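Local coordinates for magnesium and cobalt efflux protein CorC (Pseudomonas aeruginosa, PDB 3LLB) that probably takes part in magnesium and cobalt ion transport, the chain here being its C-terminal transporter-associated domain, at residues G9-A15 with H74-P80; L49-N53 with R64-S70. One frame throughout, in Å; residues are numbered along the deposited sequence.

Contact 1 (G9-A15 with H74-P80)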
loop_
_atom_site.group_PDB
_atom_site.type_symbol
_atom_site.label_atom_id
_atom_site.label_comp_id
_atom_site.label_asym_id
_atom_site.label_seq_id
_atom_site.Cartn_x
_atom_site.Cartn_y
_atom_site.Cartn_z
ATOM N N GLY A 9 6.724 -14.163 1.877
ATOM C CA GLY A 9 6.365 -13.445 3.067
ATOM C C GLY A 9 5.817 -12.065 2.845
ATOM O O GLY A 9 5.354 -11.439 3.772
ATOM N N ASP A 10 5.880 -11.616 1.597
ATOM C CA ASP A 10 5.284 -10.356 1.159
ATOM C C ASP A 10 3.795 -10.559 0.884
ATOM O O ASP A 10 3.224 -11.671 1.027
ATOM C CB ASP A 10 5.944 -9.877 -0.126
ATOM C CG ASP A 10 7.380 -9.518 0.028
ATOM O OD1 ASP A 10 7.962 -9.527 1.168
ATOM O OD2 ASP A 10 7.925 -9.174 -1.053
ATOM N N PHE A 11 3.132 -9.456 0.570
ATOM C CA PHE A 11 1.704 -9.457 0.353
ATOM C C PHE A 11 1.414 -8.635 -0.878
ATOM O O PHE A 11 2.141 -7.652 -1.133
ATOM C CB PHE A 11 0.974 -8.838 1.529
ATOM C CG PHE A 11 1.121 -9.619 2.796
ATOM C CD1 PHE A 11 0.171 -10.579 3.132
ATOM C CD2 PHE A 11 2.203 -9.424 3.608
ATOM C CE1 PHE A 11 0.319 -11.305 4.304
ATOM C CE2 PHE A 11 2.346 -10.198 4.811
ATOM C CZ PHE A 11 1.429 -11.089 5.109
ATOM N N ILE A 12 0.398 -9.033 -1.627
ATOM C CA ILE A 12 -0.264 -8.133 -2.585
ATOM C C ILE A 12 -1.416 -7.447 -1.831
ATOM O O ILE A 12 -2.257 -8.112 -1.266
ATOM C CB ILE A 12 -0.771 -8.832 -3.872
ATOM C CG1 ILE A 12 0.342 -9.623 -4.545
ATOM C CG2 ILE A 12 -1.284 -7.760 -4.826
ATOM C CD1 ILE A 12 -0.134 -10.472 -5.704
ATOM N N VAL A 13 -1.445 -6.114 -1.825
ATOM C CA VAL A 13 -2.432 -5.315 -1.126
ATOM C C VAL A 13 -3.187 -4.446 -2.096
ATOM O O VAL A 13 -2.571 -3.698 -2.872
ATOM C CB VAL A 13 -1.724 -4.493 -0.035
ATOM C CG1 VAL A 13 -2.691 -3.640 0.719
ATOM C CG2 VAL A 13 -0.962 -5.408 0.957
ATOM N N LYS A 14 -4.527 -4.518 -2.093
ATOM C CA LYS A 14 -5.329 -3.619 -2.932
ATOM C C LYS A 14 -5.228 -2.165 -2.436
ATOM O O LYS A 14 -5.217 -1.911 -1.205
ATOM C CB LYS A 14 -6.772 -4.074 -2.928
ATOM C CG LYS A 14 -7.044 -5.356 -3.748
ATOM C CD LYS A 14 -8.483 -5.698 -3.620
ATOM C CE LYS A 14 -8.812 -6.899 -4.453
ATOM N NZ LYS A 14 -10.208 -7.386 -4.196
ATOM N N ALA A 15 -5.100 -1.213 -3.379
ATOM C CA ALA A 15 -5.050 0.197 -3.020
ATOM C C ALA A 15 -6.312 0.716 -2.272
ATOM O O ALA A 15 -6.255 1.599 -1.445
ATOM C CB ALA A 15 -4.719 1.014 -4.315
ATOM N N HIS A 74 -3.612 0.589 -8.137
ATOM C CA HIS A 74 -4.498 -0.543 -7.904
ATOM C C HIS A 74 -3.939 -1.611 -6.949
ATOM O O HIS A 74 -4.668 -2.086 -6.081
ATOM C CB HIS A 74 -4.899 -1.197 -9.220
ATOM C CG HIS A 74 -5.864 -0.406 -10.038
ATOM N ND1 HIS A 74 -7.174 -0.200 -9.653
ATOM C CD2 HIS A 74 -5.719 0.215 -11.228
ATOM C CE1 HIS A 74 -7.788 0.509 -10.582
ATOM N NE2 HIS A 74 -6.927 0.769 -11.544
ATOM N N LEU A 75 -2.685 -2.002 -7.122
ATOM C CA LEU A 75 -2.092 -3.084 -6.361
ATOM C C LEU A 75 -0.678 -2.691 -5.952
ATOM O O LEU A 75 0.098 -2.144 -6.773
ATOM C CB LEU A 75 -2.023 -4.344 -7.232
ATOM C CG LEU A 75 -3.327 -5.026 -7.709
ATOM C CD1 LEU A 75 -3.112 -6.178 -8.731
ATOM C CD2 LEU A 75 -4.139 -5.505 -6.498
ATOM N N LEU A 76 -0.335 -2.987 -4.691
ATOM C CA LEU A 76 0.953 -2.744 -4.092
ATOM C C LEU A 76 1.490 -4.086 -3.667
ATOM O O LEU A 76 0.726 -4.931 -3.236
ATOM C CB LEU A 76 0.805 -1.839 -2.858
ATOM C CG LEU A 76 0.260 -0.541 -3.433
ATOM C CD1 LEU A 76 -0.874 -0.053 -2.690
ATOM C CD2 LEU A 76 1.401 0.422 -3.695
ATOM N N ARG A 77 2.788 -4.299 -3.779
ATOM C CA ARG A 77 3.467 -5.356 -3.073
ATOM C C ARG A 77 4.068 -4.803 -1.788
ATOM O O ARG A 77 4.814 -3.868 -1.819
ATOM C CB ARG A 77 4.564 -5.937 -3.920
ATOM C CG ARG A 77 5.254 -7.128 -3.346
ATOM C CD ARG A 77 5.914 -7.953 -4.410
ATOM N NE ARG A 77 6.801 -8.948 -3.800
ATOM C CZ ARG A 77 7.135 -10.101 -4.332
ATOM N NH1 ARG A 77 6.645 -10.453 -5.508
ATOM N NH2 ARG A 77 7.944 -10.916 -3.668
ATOM N N LEU A 78 3.683 -5.386 -0.686
ATOM C CA LEU A 78 4.128 -4.982 0.656
ATOM C C LEU A 78 5.221 -5.903 1.149
ATOM O O LEU A 78 5.018 -7.090 1.146
ATOM C CB LEU A 78 2.947 -5.054 1.597
ATOM C CG LEU A 78 3.150 -4.482 2.985
ATOM C CD1 LEU A 78 3.084 -2.932 2.999
ATOM C CD2 LEU A 78 2.146 -5.072 3.969
ATOM N N SER A 79 6.386 -5.385 1.499
ATOM C CA SER A 79 7.515 -6.161 2.042
ATOM C C SER A 79 7.822 -5.565 3.434
ATOM O O SER A 79 7.846 -4.360 3.600
ATOM C CB SER A 79 8.758 -6.000 1.125
ATOM O OG SER A 79 8.572 -6.461 -0.194
ATOM N N PRO A 80 8.099 -6.400 4.464
ATOM C CA PRO A 80 8.592 -5.799 5.724
ATOM C C PRO A 80 9.989 -5.203 5.616
ATOM O O PRO A 80 10.808 -5.766 4.905
ATOM C CB PRO A 80 8.681 -6.994 6.683
ATOM C CG PRO A 80 8.730 -8.212 5.825
ATOM C CD PRO A 80 7.974 -7.868 4.551
#

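Contact 2 (L49-N53 with R64-S70)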
loop_
_atom_site.group_PDB
_atom_site.type_symbol
_atom_site.label_atom_id
_atom_site.label_comp_id
_atom_site.label_asym_id
_atom_site.label_seq_id
_atom_site.Cartn_x
_atom_site.Cartn_y
_atom_site.Cartn_z
ATOM N N LEU A 49 1.065 10.411 -9.275
ATOM C CA LEU A 49 0.585 9.082 -9.668
ATOM C C LEU A 49 1.771 8.218 -10.109
ATOM O O LEU A 49 2.427 8.505 -11.137
ATOM C CB LEU A 49 -0.428 9.221 -10.808
ATOM C CG LEU A 49 -1.066 7.928 -11.396
ATOM C CD1 LEU A 49 -1.952 7.255 -10.364
ATOM C CD2 LEU A 49 -1.818 8.265 -12.670
ATOM N N PRO A 50 2.104 7.177 -9.320
ATOM C CA PRO A 50 3.249 6.392 -9.678
ATOM C C PRO A 50 2.934 5.410 -10.794
ATOM O O PRO A 50 1.765 5.054 -11.066
ATOM C CB PRO A 50 3.574 5.662 -8.376
ATOM C CG PRO A 50 2.245 5.442 -7.774
ATOM C CD PRO A 50 1.493 6.696 -8.082
ATOM N N LYS A 51 4.010 4.941 -11.406
ATOM C CA LYS A 51 3.978 3.873 -12.379
ATOM C C LYS A 51 4.401 2.617 -11.699
ATOM O O LYS A 51 4.938 2.649 -10.578
ATOM C CB LYS A 51 4.931 4.178 -13.531
ATOM C CG LYS A 51 4.339 5.167 -14.493
ATOM C CD LYS A 51 5.342 5.658 -15.495
ATOM C CE LYS A 51 4.680 5.993 -16.901
ATOM N NZ LYS A 51 3.137 6.028 -16.934
ATOM N N ARG A 52 4.071 1.501 -12.316
ATOM C CA ARG A 52 4.597 0.226 -11.907
ATOM C C ARG A 52 6.099 0.282 -11.590
ATOM O O ARG A 52 6.906 0.908 -12.310
ATOM C CB ARG A 52 4.329 -0.812 -13.010
ATOM C CG ARG A 52 4.673 -2.207 -12.583
ATOM C CD ARG A 52 4.111 -3.251 -13.454
ATOM N NE ARG A 52 4.044 -4.503 -12.718
ATOM C CZ ARG A 52 5.042 -5.348 -12.650
ATOM N NH1 ARG A 52 6.168 -5.072 -13.246
ATOM N NH2 ARG A 52 4.931 -6.419 -11.978
ATOM N N ASN A 53 6.442 -0.364 -10.482
ATOM C CA ASN A 53 7.786 -0.581 -9.943
ATOM C C ASN A 53 8.366 0.608 -9.177
ATOM O O ASN A 53 9.462 0.531 -8.687
ATOM C CB ASN A 53 8.741 -1.120 -10.982
ATOM C CG ASN A 53 8.415 -2.506 -11.388
ATOM O OD1 ASN A 53 7.852 -3.291 -10.611
ATOM N ND2 ASN A 53 8.748 -2.834 -12.611
ATOM N N ARG A 64 5.774 -1.358 -3.095
ATOM C CA ARG A 64 6.175 -1.339 -4.509
ATOM C C ARG A 64 4.913 -1.383 -5.361
ATOM O O ARG A 64 4.010 -2.253 -5.135
ATOM C CB ARG A 64 7.085 -2.519 -4.801
ATOM C CG ARG A 64 7.393 -2.746 -6.264
ATOM C CD ARG A 64 8.160 -4.023 -6.486
ATOM N NE ARG A 64 7.932 -4.472 -7.861
ATOM C CZ ARG A 64 7.721 -5.735 -8.253
ATOM N NH1 ARG A 64 7.701 -6.753 -7.376
ATOM N NH2 ARG A 64 7.537 -5.990 -9.549
ATOM N N VAL A 65 4.777 -0.451 -6.303
ATOM C CA VAL A 65 3.621 -0.416 -7.182
ATOM C C VAL A 65 3.652 -1.586 -8.167
ATOM O O VAL A 65 4.567 -1.700 -8.991
ATOM C CB VAL A 65 3.465 0.968 -7.935
ATOM C CG1 VAL A 65 2.224 0.950 -8.778
ATOM C CG2 VAL A 65 3.440 2.088 -6.915
ATOM N N LEU A 66 2.684 -2.481 -8.067
ATOM C CA LEU A 66 2.529 -3.572 -9.066
ATOM C C LEU A 66 1.614 -3.225 -10.203
ATOM O O LEU A 66 1.809 -3.681 -11.329
ATOM C CB LEU A 66 2.034 -4.829 -8.379
ATOM C CG LEU A 66 2.904 -5.520 -7.350
ATOM C CD1 LEU A 66 2.078 -6.606 -6.725
ATOM C CD2 LEU A 66 4.179 -6.052 -7.986
ATOM N N ASN A 67 0.601 -2.412 -9.928
ATOM C CA ASN A 67 -0.399 -2.041 -10.930
ATOM C C ASN A 67 -0.971 -0.680 -10.643
ATOM O O ASN A 67 -1.379 -0.359 -9.497
ATOM C CB ASN A 67 -1.544 -3.097 -10.982
ATOM C CG ASN A 67 -2.519 -2.824 -12.082
ATOM O OD1 ASN A 67 -3.168 -1.765 -12.072
ATOM N ND2 ASN A 67 -2.637 -3.760 -13.067
ATOM N N ALA A 68 -0.905 0.193 -11.628
ATOM C CA ALA A 68 -1.619 1.465 -11.569
ATOM C C ALA A 68 -2.111 1.734 -12.963
ATOM O O ALA A 68 -1.465 1.336 -13.960
ATOM C CB ALA A 68 -0.688 2.614 -11.105
ATOM N N ASP A 69 -3.210 2.470 -13.081
ATOM C CA ASP A 69 -3.631 2.970 -14.381
ATOM C C ASP A 69 -3.411 4.497 -14.507
ATOM O O ASP A 69 -2.586 5.047 -13.833
ATOM C CB ASP A 69 -5.045 2.524 -14.650
ATOM C CG ASP A 69 -6.065 3.146 -13.755
ATOM O OD1 ASP A 69 -5.796 4.214 -13.119
ATOM O OD2 ASP A 69 -7.187 2.564 -13.688
ATOM N N SER A 70 -4.134 5.156 -15.398
ATOM C CA SER A 70 -3.953 6.602 -15.662
ATOM C C SER A 70 -4.539 7.531 -14.585
ATOM O O SER A 70 -4.292 8.714 -14.616
ATOM C CB SER A 70 -4.547 6.961 -17.009
ATOM O OG SER A 70 -3.700 6.357 -17.989
HETATM O O HOH W 1 0.188 5.178 -13.475
#

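Contact 1 (G9-A15 with H74-P80)
This is an antiparallel strand pairing inside the five-stranded sheet of the transporter-associated domain, an alpha+beta fold. Strand 11-14 lies beside the C-terminal strand 74-80, although they are far apart in sequence. Two hydrogen-bonded pairs set the register. Phe11 N donates to Leu78 O at 3.1 Å. Leu78 N donates to Phe11 O at 2.8 Å. Val13 N donates to Leu76 O at 2.8 Å. Leu76 N donates to Val13 O at 3.0 Å. Ala15 N to His74 O, 2.9 Å, continues the ladder past the strand end. Phe11, Val13, Leu76 and Leu78 share one face. There Val13 and Leu78 pack under helix 19-26, and Phe26 meets the Phe11 ring edge-to-face. Ile12, Lys14, Leu75 and Arg77 occupy the other face, where Ile12 CG2 lies 4.0 Å from Leu75 CD2. A salt bridge closes the far end: Asp10 OD2 accepts from Arg77 NE at 3.0 Å and from Arg77 NH2 at 3.1 Å.

Contact 2 (L49-N53 with R64-S70)
Four direct hydrogen bonds join the loop 49-53 to strand 64-68, all at Arg64, Val65 and Leu66; that strand is the second of a beta hairpin with edge strand 55-58, into which the loop leads. The shortest is between backbones: Asn53 N donates to Val65 O at 2.7 Å, nearly straight at 169°. Two more come from the Arg64 guanidinium, whose NE and NH2 both reach Asn53 OD1, at 3.0 Å and 2.9 Å. One side-chain oxygen thus takes two donors. Arg52 NE donates to Leu66 O at 2.8 Å, with a more bent angle of 134°. The two arginines are close, with Arg52 NH2 3.6 Å from Arg64 NH2. Each guanidinium has an oxygen acceptor near its own plane.

Contact 2 therefore continues the line of this hairpin where regular pairing gives way. Leu66 and Asn67 form a classic beta bulge opposite Leu75 of the next strand. Val65 and Ala68, on either side of the bulge in sequence, both point their CA-to-CB bonds toward the loop.

Packing takes over further along. Pro50 CG rests 3.7 Å from Val65 CG2, and Pro50 also touches Val73 of the neighbouring strand. Ala68 CB lies 3.5 Å from Pro50 O. Leu49 reaches the end of the segment, its CD2 3.2 Å from Ser70 O. Asp69 OD2 is hydrogen-bonded to His74 NE2, and OD1 to the backbone N of Arg71 and Arg72. A water spans the wider gap here, donating to Pro50 O at 2.9 Å and to Asp69 O at 2.8 Å.

Overall arrangement
From the N terminus, strand 3-5 runs along the sheet edge and the chain turns back into 9-15, the first half of contact 1. Helices 19-26 and 38-46 follow. The chain then passes through loop 49-53, edge strand 55-58 and strand 61-68, so contact 2 closes a short loop of its own. Strand 73-80 returns to pair with 9-15, and contact 1 closes the long loop in which contact 2 is nested. The two contacts meet where strands 61-68 and 73-80 are neighbours. Contact 1 ties the N-terminal strands to the C-terminal one. Contact 2 ties the loop after the second helix to strand 61-68, near the opposite end of the strand order from 3-5.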